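Local coordinates for protease Do-like 1, chloroplastic (Arabidopsis thaliana, PDB 3QO6), which acts as a chloroplast serine protease that is required at high temperature and may help degrade damaged proteins, at residues B[81-86]-B[112-117]; B[102-107]-B[223-228]; B[233-238]-B[298-303]; B[256-259]-B[263-266]; B[312-317]-B[323-328]. All coordinates share one frame; numbering follows the deposited sequence.

Contact 1: B[81-86]-B[112-117]; sequences VTLADQ and NKLRPI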
# COMPACT_ATOMS: atom_id res chain seq x y z
N VAL B 81 -7.61 7.41 -36.69
CA VAL B 81 -6.23 7.07 -36.99
C VAL B 81 -5.51 8.32 -37.52
O VAL B 81 -6.04 9.02 -38.37
CB VAL B 81 -6.10 5.94 -38.07
CG1 VAL B 81 -6.82 4.69 -37.62
CG2 VAL B 81 -6.65 6.41 -39.37
N THR B 82 -4.31 8.61 -37.01
CA THR B 82 -3.54 9.74 -37.50
C THR B 82 -2.44 9.17 -38.37
O THR B 82 -1.76 8.22 -37.98
CB THR B 82 -2.85 10.54 -36.40
OG1 THR B 82 -3.80 11.02 -35.45
CG2 THR B 82 -2.13 11.72 -37.01
N LEU B 83 -2.27 9.73 -39.55
CA LEU B 83 -1.25 9.23 -40.45
C LEU B 83 0.05 9.99 -40.25
O LEU B 83 0.09 10.97 -39.50
CB LEU B 83 -1.74 9.33 -41.90
CG LEU B 83 -2.46 8.09 -42.44
CD1 LEU B 83 -3.43 7.54 -41.41
CD2 LEU B 83 -3.19 8.45 -43.72
N ALA B 84 1.10 9.51 -40.91
CA ALA B 84 2.43 10.10 -40.85
C ALA B 84 2.38 11.61 -40.79
O ALA B 84 2.77 12.20 -39.78
CB ALA B 84 3.25 9.64 -42.05
N ASP B 85 1.89 12.24 -41.86
CA ASP B 85 1.79 13.71 -41.98
C ASP B 85 0.91 14.42 -40.97
O ASP B 85 0.75 15.63 -41.04
CB ASP B 85 1.28 14.09 -43.36
CG ASP B 85 -0.07 13.46 -43.66
OD1 ASP B 85 -0.91 13.41 -42.75
OD2 ASP B 85 -0.29 13.03 -44.81
N GLN B 86 0.31 13.68 -40.04
CA GLN B 86 -0.56 14.24 -39.01
C GLN B 86 -2.04 14.46 -39.37
O GLN B 86 -2.83 14.88 -38.53
CB GLN B 86 0.04 15.52 -38.45
CG GLN B 86 1.39 15.29 -37.82
CD GLN B 86 1.39 14.12 -36.85
OE1 GLN B 86 0.58 14.06 -35.92
NE2 GLN B 86 2.30 13.17 -37.07
N ASN B 112 -2.70 8.24 -52.20
CA ASN B 112 -1.33 8.76 -52.28
C ASN B 112 -0.64 8.85 -50.91
O ASN B 112 0.58 8.79 -50.83
CB ASN B 112 -1.29 10.15 -52.94
CG ASN B 112 -1.64 11.29 -51.97
OD1 ASN B 112 -2.79 11.44 -51.54
ND2 ASN B 112 -0.64 12.10 -51.61
N LYS B 113 -1.44 9.00 -49.86
CA LYS B 113 -0.93 9.11 -48.51
C LYS B 113 -1.01 7.77 -47.79
O LYS B 113 -1.12 7.71 -46.57
CB LYS B 113 -1.72 10.17 -47.76
CG LYS B 113 -1.44 11.58 -48.27
CD LYS B 113 -2.40 12.59 -47.67
CE LYS B 113 -2.64 12.37 -46.18
NZ LYS B 113 -3.43 13.47 -45.54
N LEU B 114 -0.95 6.68 -48.56
CA LEU B 114 -1.03 5.33 -48.03
C LEU B 114 0.03 4.37 -48.56
O LEU B 114 -0.00 3.95 -49.73
CB LEU B 114 -2.41 4.72 -48.32
CG LEU B 114 -3.64 5.28 -47.59
CD1 LEU B 114 -4.89 4.59 -48.08
CD2 LEU B 114 -3.50 5.08 -46.09
N ARG B 115 0.97 4.00 -47.68
CA ARG B 115 2.01 3.05 -48.05
C ARG B 115 1.70 1.75 -47.33
O ARG B 115 1.66 1.71 -46.11
CB ARG B 115 3.39 3.56 -47.61
CG ARG B 115 4.56 2.60 -47.93
CD ARG B 115 5.92 3.18 -47.48
NE ARG B 115 7.06 2.33 -47.85
CZ ARG B 115 7.47 1.27 -47.15
NH1 ARG B 115 6.84 0.92 -46.03
NH2 ARG B 115 8.50 0.54 -47.57
N PRO B 116 1.40 0.68 -48.07
CA PRO B 116 1.12 -0.56 -47.33
C PRO B 116 2.49 -1.21 -47.01
O PRO B 116 3.33 -1.32 -47.91
CB PRO B 116 0.26 -1.36 -48.32
CG PRO B 116 0.77 -0.92 -49.66
CD PRO B 116 0.97 0.58 -49.48
N ILE B 117 2.72 -1.61 -45.75
CA ILE B 117 4.02 -2.20 -45.42
C ILE B 117 4.22 -3.45 -46.22
O ILE B 117 3.29 -4.17 -46.50
CB ILE B 117 4.19 -2.63 -43.93
CG1 ILE B 117 2.84 -2.92 -43.31
CG2 ILE B 117 4.99 -1.61 -43.15
CD1 ILE B 117 2.08 -3.97 -44.05

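Contact 2: B[102-107]-B[223-228]; sequences VAVLRI and QLVRFG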
# COMPACT_ATOMS: atom_id res chain seq x y z
N VAL B 102 -6.03 -9.65 -33.26
CA VAL B 102 -5.85 -8.92 -34.52
C VAL B 102 -7.13 -8.16 -34.90
O VAL B 102 -8.23 -8.70 -34.78
CB VAL B 102 -5.56 -9.88 -35.64
CG1 VAL B 102 -5.59 -9.15 -36.97
CG2 VAL B 102 -4.23 -10.52 -35.41
N ALA B 103 -7.00 -6.93 -35.38
CA ALA B 103 -8.18 -6.18 -35.76
C ALA B 103 -7.95 -5.39 -37.04
O ALA B 103 -6.82 -4.96 -37.31
CB ALA B 103 -8.57 -5.24 -34.66
N VAL B 104 -8.99 -5.22 -37.85
CA VAL B 104 -8.81 -4.43 -39.06
C VAL B 104 -9.71 -3.21 -39.10
O VAL B 104 -10.87 -3.26 -38.74
CB VAL B 104 -9.07 -5.23 -40.33
CG1 VAL B 104 -8.75 -4.35 -41.52
CG2 VAL B 104 -8.21 -6.48 -40.36
N LEU B 105 -9.14 -2.09 -39.53
CA LEU B 105 -9.87 -0.84 -39.61
C LEU B 105 -9.86 -0.37 -41.04
O LEU B 105 -9.08 -0.86 -41.87
CB LEU B 105 -9.18 0.20 -38.74
CG LEU B 105 -9.67 0.55 -37.34
CD1 LEU B 105 -10.26 -0.63 -36.59
CD2 LEU B 105 -8.49 1.14 -36.59
N ARG B 106 -10.75 0.58 -41.34
CA ARG B 106 -10.82 1.16 -42.67
C ARG B 106 -11.01 2.65 -42.49
O ARG B 106 -11.73 3.10 -41.59
CB ARG B 106 -11.98 0.60 -43.49
CG ARG B 106 -11.80 0.79 -45.00
CD ARG B 106 -13.13 0.69 -45.79
NE ARG B 106 -12.90 0.75 -47.24
CZ ARG B 106 -12.91 -0.30 -48.07
NH1 ARG B 106 -13.17 -1.52 -47.60
NH2 ARG B 106 -12.64 -0.14 -49.36
N ILE B 107 -10.33 3.40 -43.34
CA ILE B 107 -10.44 4.85 -43.32
C ILE B 107 -10.57 5.32 -44.76
O ILE B 107 -10.16 4.63 -45.71
CB ILE B 107 -9.22 5.56 -42.65
CG1 ILE B 107 -7.93 5.25 -43.40
CG2 ILE B 107 -9.13 5.16 -41.19
CD1 ILE B 107 -6.78 6.15 -43.01
N GLN B 223 -9.55 -12.83 -44.32
CA GLN B 223 -10.88 -13.22 -43.88
C GLN B 223 -11.66 -12.07 -43.29
O GLN B 223 -12.88 -12.01 -43.44
CB GLN B 223 -10.79 -14.32 -42.85
CG GLN B 223 -10.16 -15.56 -43.36
CD GLN B 223 -10.13 -16.60 -42.28
OE1 GLN B 223 -11.19 -17.03 -41.79
NE2 GLN B 223 -8.93 -17.00 -41.87
N LEU B 224 -10.98 -11.17 -42.62
CA LEU B 224 -11.67 -10.05 -42.03
C LEU B 224 -12.17 -9.04 -43.07
O LEU B 224 -13.23 -8.42 -42.89
CB LEU B 224 -10.77 -9.37 -41.01
CG LEU B 224 -10.64 -10.07 -39.66
CD1 LEU B 224 -9.67 -9.29 -38.80
CD2 LEU B 224 -12.01 -10.15 -38.98
N VAL B 225 -11.42 -8.86 -44.15
CA VAL B 225 -11.81 -7.89 -45.18
C VAL B 225 -12.91 -8.48 -46.07
O VAL B 225 -13.76 -7.75 -46.57
CB VAL B 225 -10.60 -7.47 -46.05
CG1 VAL B 225 -11.06 -6.62 -47.18
CG2 VAL B 225 -9.59 -6.67 -45.21
N ARG B 226 -12.91 -9.79 -46.23
CA ARG B 226 -13.90 -10.47 -47.05
C ARG B 226 -15.24 -10.66 -46.38
O ARG B 226 -16.29 -10.37 -46.96
CB ARG B 226 -13.44 -11.86 -47.42
CG ARG B 226 -12.28 -11.94 -48.34
CD ARG B 226 -12.13 -13.37 -48.74
NE ARG B 226 -10.92 -13.58 -49.50
CZ ARG B 226 -10.41 -14.77 -49.76
NH1 ARG B 226 -11.03 -15.87 -49.32
NH2 ARG B 226 -9.28 -14.86 -50.46
N PHE B 227 -15.20 -11.18 -45.16
CA PHE B 227 -16.41 -11.49 -44.43
C PHE B 227 -16.60 -10.73 -43.12
O PHE B 227 -17.64 -10.83 -42.47
CB PHE B 227 -16.41 -12.99 -44.20
CG PHE B 227 -15.99 -13.78 -45.41
CD1 PHE B 227 -14.85 -14.57 -45.39
CD2 PHE B 227 -16.77 -13.78 -46.57
CE1 PHE B 227 -14.49 -15.37 -46.49
CE2 PHE B 227 -16.43 -14.56 -47.67
CZ PHE B 227 -15.29 -15.36 -47.63
N GLY B 228 -15.56 -10.01 -42.71
CA GLY B 228 -15.62 -9.22 -41.49
C GLY B 228 -15.73 -10.04 -40.23
O GLY B 228 -16.20 -9.55 -39.21

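Contact 3: B[233-238]-B[298-303]; sequences PILGIK and SDLYRI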
# COMPACT_ATOMS: atom_id res chain seq x y z
N PRO B 233 -13.65 -23.18 -35.16
CA PRO B 233 -14.29 -24.40 -34.64
C PRO B 233 -14.35 -24.52 -33.12
O PRO B 233 -13.51 -23.98 -32.43
CB PRO B 233 -13.43 -25.50 -35.25
CG PRO B 233 -12.03 -24.85 -35.16
CD PRO B 233 -12.28 -23.44 -35.64
N ILE B 234 -15.34 -25.25 -32.61
CA ILE B 234 -15.43 -25.49 -31.19
C ILE B 234 -15.88 -26.89 -30.92
O ILE B 234 -16.56 -27.48 -31.75
CB ILE B 234 -16.41 -24.58 -30.49
CG1 ILE B 234 -17.83 -24.94 -30.91
CG2 ILE B 234 -16.05 -23.16 -30.77
CD1 ILE B 234 -18.88 -24.25 -30.04
N LEU B 235 -15.49 -27.41 -29.76
CA LEU B 235 -15.85 -28.77 -29.32
C LEU B 235 -17.13 -28.63 -28.55
O LEU B 235 -17.89 -29.59 -28.40
CB LEU B 235 -14.81 -29.32 -28.37
CG LEU B 235 -13.93 -30.49 -28.77
CD1 LEU B 235 -13.02 -30.81 -27.60
CD2 LEU B 235 -14.75 -31.71 -29.12
N GLY B 236 -17.34 -27.43 -28.04
CA GLY B 236 -18.53 -27.19 -27.27
C GLY B 236 -18.41 -27.66 -25.83
O GLY B 236 -19.36 -28.24 -25.28
N ILE B 237 -17.24 -27.46 -25.21
CA ILE B 237 -17.09 -27.83 -23.79
C ILE B 237 -16.43 -26.74 -22.95
O ILE B 237 -15.59 -25.99 -23.44
CB ILE B 237 -16.26 -29.12 -23.59
CG1 ILE B 237 -14.79 -28.86 -23.87
CG2 ILE B 237 -16.72 -30.18 -24.54
CD1 ILE B 237 -13.92 -29.99 -23.42
N LYS B 238 -16.87 -26.62 -21.70
CA LYS B 238 -16.26 -25.69 -20.74
C LYS B 238 -15.47 -26.61 -19.84
O LYS B 238 -16.03 -27.53 -19.26
CB LYS B 238 -17.30 -24.96 -19.89
CG LYS B 238 -17.83 -23.69 -20.52
CD LYS B 238 -18.92 -23.06 -19.67
CE LYS B 238 -19.59 -21.84 -20.34
NZ LYS B 238 -20.65 -21.25 -19.45
N SER B 298 -3.62 -25.99 -22.40
CA SER B 298 -2.77 -25.62 -23.53
C SER B 298 -2.73 -26.68 -24.62
O SER B 298 -2.80 -26.36 -25.81
CB SER B 298 -1.34 -25.34 -23.06
OG SER B 298 -0.41 -25.44 -24.14
N ASP B 299 -2.60 -27.93 -24.22
CA ASP B 299 -2.54 -29.02 -25.18
C ASP B 299 -3.81 -29.10 -26.01
O ASP B 299 -3.74 -29.24 -27.23
CB ASP B 299 -2.29 -30.36 -24.47
CG ASP B 299 -0.86 -30.49 -23.93
OD1 ASP B 299 0.07 -29.91 -24.54
OD2 ASP B 299 -0.68 -31.20 -22.91
N LEU B 300 -4.96 -29.00 -25.35
CA LEU B 300 -6.23 -29.06 -26.04
C LEU B 300 -6.32 -27.90 -27.01
O LEU B 300 -6.48 -28.08 -28.22
CB LEU B 300 -7.38 -29.00 -25.04
CG LEU B 300 -8.79 -29.26 -25.59
CD1 LEU B 300 -8.86 -30.67 -26.20
CD2 LEU B 300 -9.83 -29.08 -24.46
N TYR B 301 -6.19 -26.69 -26.47
CA TYR B 301 -6.25 -25.48 -27.27
C TYR B 301 -5.39 -25.59 -28.49
O TYR B 301 -5.86 -25.41 -29.61
CB TYR B 301 -5.76 -24.29 -26.46
CG TYR B 301 -6.85 -23.64 -25.67
CD1 TYR B 301 -6.69 -23.42 -24.29
CD2 TYR B 301 -8.04 -23.26 -26.27
CE1 TYR B 301 -7.69 -22.84 -23.54
CE2 TYR B 301 -9.05 -22.69 -25.53
CZ TYR B 301 -8.87 -22.47 -24.16
OH TYR B 301 -9.86 -21.88 -23.41
N ARG B 302 -4.12 -25.86 -28.24
CA ARG B 302 -3.12 -25.96 -29.28
C ARG B 302 -3.57 -26.92 -30.37
O ARG B 302 -3.51 -26.59 -31.56
CB ARG B 302 -1.80 -26.43 -28.67
CG ARG B 302 -0.60 -26.40 -29.60
CD ARG B 302 0.62 -27.01 -28.91
NE ARG B 302 0.30 -28.25 -28.20
CZ ARG B 302 -0.26 -29.33 -28.76
NH1 ARG B 302 -0.57 -29.37 -30.05
NH2 ARG B 302 -0.53 -30.40 -28.01
N ILE B 303 -4.06 -28.09 -29.97
CA ILE B 303 -4.48 -29.08 -30.94
C ILE B 303 -5.70 -28.66 -31.76
O ILE B 303 -5.70 -28.85 -32.97
CB ILE B 303 -4.73 -30.42 -30.24
CG1 ILE B 303 -4.52 -31.55 -31.23
CG2 ILE B 303 -6.12 -30.47 -29.71
CD1 ILE B 303 -3.20 -31.47 -31.98

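Contact 4: B[256-259]-B[263-266]; sequences LDAP and PAGK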
# COMPACT_ATOMS: atom_id res chain seq x y z
N LEU B 256 -16.23 -29.97 -17.66
CA LEU B 256 -17.16 -29.60 -16.63
C LEU B 256 -18.55 -29.59 -17.24
O LEU B 256 -19.52 -30.03 -16.61
CB LEU B 256 -16.81 -28.21 -16.10
CG LEU B 256 -15.40 -28.09 -15.52
CD1 LEU B 256 -15.15 -26.67 -15.02
CD2 LEU B 256 -15.22 -29.09 -14.38
N ASP B 257 -18.66 -29.10 -18.47
CA ASP B 257 -19.96 -29.04 -19.15
C ASP B 257 -19.88 -29.20 -20.67
O ASP B 257 -18.98 -28.67 -21.34
CB ASP B 257 -20.66 -27.72 -18.83
CG ASP B 257 -22.14 -27.76 -19.16
OD1 ASP B 257 -22.68 -26.74 -19.62
OD2 ASP B 257 -22.78 -28.80 -18.94
N ALA B 258 -20.83 -29.96 -21.20
CA ALA B 258 -20.94 -30.20 -22.63
C ALA B 258 -22.41 -30.02 -22.91
O ALA B 258 -23.19 -30.98 -22.83
CB ALA B 258 -20.51 -31.62 -22.98
N PRO B 259 -22.81 -28.77 -23.22
CA PRO B 259 -24.19 -28.37 -23.52
C PRO B 259 -24.73 -29.29 -24.60
O PRO B 259 -24.06 -29.55 -25.61
CB PRO B 259 -24.04 -26.93 -24.00
CG PRO B 259 -22.82 -26.44 -23.25
CD PRO B 259 -21.89 -27.63 -23.40
N PRO B 263 -21.21 -29.53 -30.20
CA PRO B 263 -20.61 -30.74 -30.77
C PRO B 263 -20.39 -31.92 -29.84
O PRO B 263 -20.90 -33.00 -30.10
CB PRO B 263 -19.32 -30.22 -31.37
CG PRO B 263 -19.71 -28.86 -31.83
CD PRO B 263 -20.50 -28.33 -30.66
N ALA B 264 -19.63 -31.73 -28.76
CA ALA B 264 -19.39 -32.83 -27.80
C ALA B 264 -20.70 -33.20 -27.11
O ALA B 264 -20.89 -34.34 -26.63
CB ALA B 264 -18.35 -32.42 -26.78
N GLY B 265 -21.61 -32.24 -27.04
CA GLY B 265 -22.90 -32.53 -26.43
C GLY B 265 -23.65 -33.54 -27.30
O GLY B 265 -24.01 -34.62 -26.83
N LYS B 266 -23.89 -33.18 -28.57
CA LYS B 266 -24.60 -34.06 -29.50
C LYS B 266 -23.84 -35.37 -29.64
O LYS B 266 -24.44 -36.40 -29.94
CB LYS B 266 -24.72 -33.41 -30.88
CG LYS B 266 -25.48 -32.10 -30.88
CD LYS B 266 -25.22 -31.31 -32.16
CE LYS B 266 -25.69 -29.89 -31.99
NZ LYS B 266 -25.49 -29.07 -33.23

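Contact 5: B[312-317]-B[323-328]; sequences EVTVEV and KEKISV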
# COMPACT_ATOMS: atom_id res chain seq x y z
N GLU B 312 -14.12 -33.86 -38.40
CA GLU B 312 -14.65 -34.84 -37.47
C GLU B 312 -13.47 -35.33 -36.64
O GLU B 312 -12.72 -36.21 -37.04
CB GLU B 312 -15.31 -36.01 -38.17
CG GLU B 312 -16.06 -36.89 -37.18
CD GLU B 312 -16.41 -38.26 -37.71
OE1 GLU B 312 -15.48 -38.96 -38.17
OE2 GLU B 312 -17.60 -38.63 -37.66
N VAL B 313 -13.31 -34.73 -35.48
CA VAL B 313 -12.23 -35.07 -34.58
C VAL B 313 -12.59 -36.23 -33.66
O VAL B 313 -13.70 -36.29 -33.10
CB VAL B 313 -11.86 -33.86 -33.75
CG1 VAL B 313 -11.09 -34.27 -32.55
CG2 VAL B 313 -11.05 -32.91 -34.61
N THR B 314 -11.65 -37.16 -33.50
CA THR B 314 -11.86 -38.31 -32.64
C THR B 314 -11.18 -38.04 -31.30
O THR B 314 -9.96 -37.93 -31.20
CB THR B 314 -11.33 -39.63 -33.32
OG1 THR B 314 -11.11 -40.64 -32.33
CG2 THR B 314 -10.05 -39.38 -34.08
N VAL B 315 -12.01 -37.93 -30.26
CA VAL B 315 -11.50 -37.65 -28.93
C VAL B 315 -11.63 -38.82 -27.96
O VAL B 315 -12.66 -39.48 -27.87
CB VAL B 315 -12.21 -36.40 -28.29
CG1 VAL B 315 -12.45 -35.34 -29.36
CG2 VAL B 315 -13.52 -36.79 -27.64
N GLU B 316 -10.57 -39.03 -27.21
CA GLU B 316 -10.51 -40.10 -26.22
C GLU B 316 -10.73 -39.52 -24.82
O GLU B 316 -10.08 -38.56 -24.44
CB GLU B 316 -9.14 -40.76 -26.34
CG GLU B 316 -8.74 -41.70 -25.23
CD GLU B 316 -7.27 -42.09 -25.36
OE1 GLU B 316 -6.91 -42.72 -26.39
OE2 GLU B 316 -6.47 -41.73 -24.46
N VAL B 317 -11.65 -40.11 -24.07
CA VAL B 317 -11.92 -39.64 -22.72
C VAL B 317 -11.73 -40.75 -21.69
O VAL B 317 -11.66 -41.93 -22.03
CB VAL B 317 -13.38 -39.14 -22.56
CG1 VAL B 317 -13.68 -38.11 -23.62
CG2 VAL B 317 -14.36 -40.31 -22.65
N LYS B 323 -11.51 -46.39 -20.40
CA LYS B 323 -11.27 -45.47 -21.49
C LYS B 323 -12.47 -45.37 -22.44
O LYS B 323 -13.50 -46.02 -22.24
CB LYS B 323 -10.01 -45.87 -22.26
CG LYS B 323 -9.08 -44.69 -22.55
CD LYS B 323 -8.87 -43.85 -21.28
CE LYS B 323 -7.89 -42.70 -21.48
NZ LYS B 323 -6.46 -43.14 -21.45
N GLU B 324 -12.32 -44.53 -23.46
CA GLU B 324 -13.35 -44.29 -24.47
C GLU B 324 -12.73 -43.67 -25.70
O GLU B 324 -11.53 -43.37 -25.75
CB GLU B 324 -14.39 -43.30 -23.96
CG GLU B 324 -15.35 -43.85 -22.94
CD GLU B 324 -16.37 -44.75 -23.56
OE1 GLU B 324 -17.07 -44.30 -24.50
OE2 GLU B 324 -16.48 -45.90 -23.10
N LYS B 325 -13.58 -43.44 -26.69
CA LYS B 325 -13.16 -42.87 -27.95
C LYS B 325 -14.49 -42.33 -28.45
O LYS B 325 -15.48 -43.04 -28.40
CB LYS B 325 -12.63 -43.98 -28.86
CG LYS B 325 -11.99 -43.54 -30.16
CD LYS B 325 -11.31 -44.75 -30.86
CE LYS B 325 -10.79 -44.40 -32.25
NZ LYS B 325 -9.76 -45.36 -32.74
N ILE B 326 -14.52 -41.07 -28.86
CA ILE B 326 -15.77 -40.47 -29.35
C ILE B 326 -15.48 -39.53 -30.51
O ILE B 326 -14.55 -38.73 -30.46
CB ILE B 326 -16.49 -39.69 -28.22
CG1 ILE B 326 -16.82 -40.65 -27.07
CG2 ILE B 326 -17.77 -39.03 -28.74
CD1 ILE B 326 -17.62 -40.06 -25.96
N SER B 327 -16.26 -39.65 -31.56
CA SER B 327 -16.03 -38.76 -32.68
C SER B 327 -16.93 -37.55 -32.54
O SER B 327 -18.14 -37.67 -32.33
CB SER B 327 -16.25 -39.48 -34.01
OG SER B 327 -15.03 -39.99 -34.53
N VAL B 328 -16.32 -36.38 -32.63
CA VAL B 328 -17.07 -35.15 -32.54
C VAL B 328 -16.78 -34.32 -33.77
O VAL B 328 -15.63 -34.21 -34.19
CB VAL B 328 -16.65 -34.35 -31.30
CG1 VAL B 328 -17.56 -33.15 -31.12
CG2 VAL B 328 -16.71 -35.24 -30.08
O HOH W 1 -19.12 -36.96 -35.25

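Contact 1: B[81-86]-B[112-117]
The type I beta turn from L83 to Q86, which follows strand 78-82 of the barrel in the trypsin-like serine protease domain, presents L83 and D85 to K113 and L114 in the loop after strand 102-107. It illustrates how a turn can join a buried hydrocarbon patch to a surface ion pair. The turn is closed by its backbone, Q86 N donating to L83 O over 2.8 Å. On the inner side, CD2 of L83 lies 3.6 Å from the carbonyl O of K113 and meets CD2 of L114 at 4.1 Å; L83 also leans on F89 and I107, while L114 rests on V59. On the outer side D85 holds its CG between its own backbone N and carbonyl carbon (chi1 58°), which carries the carboxylate out to K113. The lysine chain, bent at chi3 (42°), passes across it at about a right angle, and NZ forms a salt bridge with OD2 of D85 at 3.3 Å. The hydroxyl of T87 binds both OD1 of D85 and NZ of K113, tying the pair from two residues beyond D85. A methionine in place of K113 would probably leave the D85 carboxylate without its counter-charge and T87 without one of its two partners. Opposite charges and one shared hydroxyl thus fasten the loop over the turn, beside the buried methyls of L83 and L114.

Contact 2: B[102-107]-B[223-228]
V104 turns CG1 anti to its backbone N (chi1 -176°), which sends CG2 to the other side, beside that N, and it is CG2 that meets L224. In the helix, L224 swings its CG away from the carbonyl carbon (chi1 -78°), and the extended second torsion carries CD1 toward the strand. The two side chains slide past each other in opposite directions, with CG2 of V104 3.5 Å from CD1 and 3.9 Å from CB of L224. The remaining branch of the valine is used as well, CG1 of V104 lying 4.4 Å from CG2 of V225. At the start of the strand, CG1 of V102 reaches CD1 of L224 at 4.5 Å. The helix segment 223-227 crosses strand segment 102-107 at -50°, their axes 9.2 Å apart, so its last turn covers a strand bonded to T68 and I66 on one neighbour and G95 and K92 on the other. The side chain of V102 lies about 6 Å from that of D101, predicted to belong to the charge relay with H71. This is a principle in small: apolar valine and leucine methyls join the helix end to the strand that begins right after the predicted catalytic aspartate.

Contact 3: B[233-238]-B[298-303]
L300 reaches from helix 297-304 of the PDZ domain toward L235 and I237. Its CB points at segment 233-238 but stops short of it; with CG anti to the backbone N (chi1 -172°), the chain extends outward and then forks. One methyl, CD1 of L300, meets CD1 of L235 at 4.4 Å, and the other, CD2, meets CD1 of I237 at 4.3 Å. Only the two ends of the leucine therefore touch, one on each branched neighbour. Between those neighbours sits G236, whose backbone angles would jam a CB against the carbonyl O of L235. This is the carboxylate-binding loop of a PDZ domain, and it demonstrates the principle of peptide capture by backbone: L235, G236 and I237 all hydrogen-bond the backbone of a bound peptide, Y301 adds its OH, and L300 packs against one of the peptide's side chains. L300 thus serves both the hydrophobic core and the pocket beside it. Within the helix, R302 NH2 forms a salt bridge to D299 OD1 at 3.6 Å. Around them, I237 rests on I286 of strand 285-289, strand 233-234 pairs with strand 326-332, and the helix also borders the protease domain, S298 OG bonding E155 and Y301 packing on P164.

Contact 4: B[256-259]-B[263-266]
Strand 253-257 ends at D257, the backbone runs extended through A258 and P259, and the chain then doubles back into the single helical turn 263-266, bringing the CA atoms of A258 and G265 to 4.9 Å. Main chain meets main chain: the CA of G265 gives a nearly straight CA-H...O contact to O of P259, 3.3 Å long with 160° at the hydrogen, and O of A258 stands 3.9 Å from the same CA. A CB on G265 would fall about 1.8 Å from O of P259, which is consistent with a glycine at this position. The side chains that do meet are equally small, CB of A258 lying 4.4 Å from CB of A264. The lesson is that a helix can lie on a preceding loop where, as with G265 and the two alanines beside P259, residues are small. Upstream, L256 and D257 both face K238 in a classic beta bulge. The short helix is tucked into the PDZ domain, with A264 against I237 and L269, P263 on V328 of strand 326-332, and K266 salt-bridged to E331 of that strand; L256 and D257 pack on F43 and L45 of a neighbouring subunit.

Contact 5: B[312-317]-B[323-328]
V313 and V315 pair with V328 and I326 in the closing beta hairpin of the PDZ domain, and the principle on display is that one antiparallel ladder can have a firm inner face and a loose outer one. The firm part begins in the backbone. V328 N donates to V313 O at 2.7 Å and 176°, nearly straight, while the return bond from V313 N to V328 O is weak. V315 and I326 exchange bonds in both directions, 2.7 Å from V315 N to I326 O and 2.6 Å from I326 N to V315 O, each donor tilted from the carbonyl plane. On the face of V313, V315, I326 and V328, CG2 of V315 meets CG2 of V328 at 4.3 Å. Nearer the hairpin end, V317 sets CG2 between its backbone N and carbonyl carbon (chi1 -53°), pressing it to 3.3 Å from CB of E324. The opposite face, with T314 and S327, is looser, K325 passing T314 OG1 with CG and CE. A water links E312 OE2 and S327 O through weak bonds. By contrast E316 OE2 has two partners, a salt bridge with K323 NZ at 3.3 Å, whose hydrogen bond is weak, and a hydrogen bond with OG1 of T287. A leucine in place of E316 would probably leave the K323 ammonium without its counter-charge and T287 OG1 without this carboxylate partner. Backbone bonds therefore set the register and the methyls pack one face, whereas the outer charges and water add weaker, more adjustable ties.

The five contacts fall into two groups. Contacts 1 and 2 share the protease barrel and touch directly, CG2 of V81 lying 3.3 Å from CG2 of I107; contact 2 is the one beside the predicted charge relay. Contacts 3, 4 and 5 build the PDZ domain, their centres 12 to 13 Å apart. Contact 4 is nested in the loop closed by contact 3 and tied to it where A264 N lies 2.8 Å from L235 O, while CG1 of V328 in contact 5 meets CD2 of L235 at 3.7 Å behind the peptide-binding loop. Between the groups, contacts 2 and 3 come within about 9 Å at their nearest atoms, whereas the centres of contacts 1 and 5 stand about 51 Å apart.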